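Local coordinates for GTP-binding protein (Thermus thermophilus, PDB 2DBY) that binds GDP and, as a YchF/OLA1-subfamily member of the OBG GTPases, probably hydrolyses ATP and binds the large ribosomal subunit, at residues 142-146 with 192-198. Numbering follows the deposited sequence.
Sequences TLERR and FLKETPL
Arg146 and Glu195 form a salt bridge, NH2 to OE2 at 2.7 Å, but its hydrogen bond is weak, the N-H...O angle being 128°. The guanidinium and carboxylate planes are turned 62° apart. A water bridges the pair, accepting from Arg146 NE at 2.8 Å in the guanidinium plane, donating to Glu195 OE2 and hydrogen-bonding Thr196 OG1 at 2.9 Å. Bends at chi2 and chi3 carry the arginine chain obliquely across Thr196, CG and CD near its OG1, and bring the guanidinium to Glu195. Beside this polar group, Thr142 CG2 and Thr196 CG2 meet tip to tip at a tight 3.5 Å, and the Leu198 side chain slides past that of Thr142 in the opposite direction, its CD2 against CG2. Leu143 CD2 approaches the Phe192 ring at CZ (3.7 Å), while Arg146 CB lies at the ring edge. Further out, Leu150 of helix 124-156 and Ala167 and Leu170 of helix 161-175 also pack on Phe192, so the C-terminal end of helix 187-195 docks against this helical hairpin, much of it predicted coiled coil. With an alanine at Arg146, the salt bridge and the water's NE donor are gone, and Glu195 is likely to lean on Arg160, its second salt-bridge partner. The shared carboxylate oxygen probably offsets the closeness of two like-charged arginines.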
# COMPACT_ATOMS: atom_id res chain seq x y z
N THR A 142 -21.64 8.79 -9.01
CA THR A 142 -21.94 7.89 -7.91
C THR A 142 -22.66 8.63 -6.80
O THR A 142 -23.64 8.13 -6.24
CB THR A 142 -20.65 7.29 -7.34
OG1 THR A 142 -20.09 6.44 -8.33
CG2 THR A 142 -20.93 6.48 -6.05
N LEU A 143 -22.16 9.82 -6.47
CA LEU A 143 -22.77 10.60 -5.41
C LEU A 143 -24.21 10.99 -5.76
O LEU A 143 -25.08 10.94 -4.91
CB LEU A 143 -21.95 11.87 -5.13
CG LEU A 143 -20.72 11.62 -4.25
CD1 LEU A 143 -19.77 12.80 -4.34
CD2 LEU A 143 -21.17 11.38 -2.81
N GLU A 144 -24.44 11.37 -7.02
CA GLU A 144 -25.79 11.77 -7.43
C GLU A 144 -26.73 10.59 -7.22
O GLU A 144 -27.84 10.76 -6.70
CB GLU A 144 -25.78 12.23 -8.90
CG GLU A 144 -25.08 13.60 -9.06
CD GLU A 144 -24.43 13.85 -10.42
OE1 GLU A 144 -23.69 14.85 -10.54
OE2 GLU A 144 -24.64 13.05 -11.36
N ARG A 145 -26.29 9.40 -7.60
CA ARG A 145 -27.13 8.22 -7.41
C ARG A 145 -27.35 7.92 -5.93
O ARG A 145 -28.47 7.62 -5.52
CB ARG A 145 -26.51 7.00 -8.09
CG ARG A 145 -26.57 7.02 -9.59
CD ARG A 145 -26.10 5.68 -10.16
NE ARG A 145 -24.65 5.48 -10.08
CZ ARG A 145 -23.78 5.93 -10.98
NH1 ARG A 145 -24.21 6.61 -12.05
NH2 ARG A 145 -22.49 5.70 -10.84
N ARG A 146 -26.30 8.02 -5.11
CA ARG A 146 -26.46 7.74 -3.68
C ARG A 146 -27.31 8.79 -2.97
O ARG A 146 -28.10 8.45 -2.09
CB ARG A 146 -25.09 7.63 -2.99
CG ARG A 146 -24.22 6.48 -3.48
CD ARG A 146 -25.00 5.17 -3.51
NE ARG A 146 -25.32 4.71 -2.16
CZ ARG A 146 -26.31 3.87 -1.88
NH1 ARG A 146 -27.09 3.40 -2.86
NH2 ARG A 146 -26.50 3.48 -0.63
N PHE A 192 -20.02 6.48 5.31
CA PHE A 192 -20.41 6.58 3.92
C PHE A 192 -19.35 5.94 2.99
O PHE A 192 -19.69 5.17 2.09
CB PHE A 192 -20.61 8.05 3.52
CG PHE A 192 -20.88 8.22 2.05
CD1 PHE A 192 -22.17 7.99 1.55
CD2 PHE A 192 -19.85 8.50 1.17
CE1 PHE A 192 -22.41 8.03 0.19
CE2 PHE A 192 -20.08 8.55 -0.20
CZ PHE A 192 -21.37 8.31 -0.70
N LEU A 193 -18.08 6.27 3.22
CA LEU A 193 -17.03 5.76 2.33
C LEU A 193 -16.80 4.25 2.45
O LEU A 193 -16.31 3.63 1.52
CB LEU A 193 -15.72 6.54 2.55
CG LEU A 193 -15.73 8.00 2.07
CD1 LEU A 193 -14.43 8.69 2.45
CD2 LEU A 193 -15.93 8.01 0.54
N LYS A 194 -17.15 3.68 3.60
CA LYS A 194 -17.01 2.24 3.78
C LYS A 194 -18.05 1.58 2.88
O LYS A 194 -17.77 0.59 2.21
CB LYS A 194 -17.26 1.86 5.24
CG LYS A 194 -17.03 0.38 5.53
CD LYS A 194 -17.39 0.04 6.98
CE LYS A 194 -17.35 -1.47 7.24
NZ LYS A 194 -18.04 -1.83 8.52
N GLU A 195 -19.25 2.14 2.86
CA GLU A 195 -20.33 1.60 2.03
C GLU A 195 -20.16 1.93 0.55
O GLU A 195 -20.47 1.10 -0.31
CB GLU A 195 -21.68 2.13 2.52
CG GLU A 195 -22.83 1.83 1.56
CD GLU A 195 -24.20 2.07 2.18
OE1 GLU A 195 -24.45 1.52 3.28
OE2 GLU A 195 -25.03 2.79 1.57
N THR A 196 -19.68 3.14 0.27
CA THR A 196 -19.49 3.64 -1.11
C THR A 196 -18.05 4.14 -1.27
O THR A 196 -17.75 5.32 -1.07
CB THR A 196 -20.47 4.79 -1.39
OG1 THR A 196 -21.82 4.33 -1.17
CG2 THR A 196 -20.35 5.27 -2.83
N PRO A 197 -17.14 3.23 -1.64
CA PRO A 197 -15.71 3.54 -1.82
C PRO A 197 -15.43 4.38 -3.05
O PRO A 197 -15.05 3.85 -4.09
CB PRO A 197 -15.05 2.15 -1.90
CG PRO A 197 -16.07 1.20 -1.33
CD PRO A 197 -17.39 1.79 -1.80
N LEU A 198 -15.58 5.69 -2.91
CA LEU A 198 -15.35 6.62 -4.02
C LEU A 198 -13.93 6.49 -4.56
O LEU A 198 -12.98 6.26 -3.81
CB LEU A 198 -15.57 8.07 -3.57
CG LEU A 198 -17.01 8.39 -3.16
CD1 LEU A 198 -17.09 9.88 -2.76
CD2 LEU A 198 -17.97 8.07 -4.31
O HOH W 1 -24.13 5.04 0.38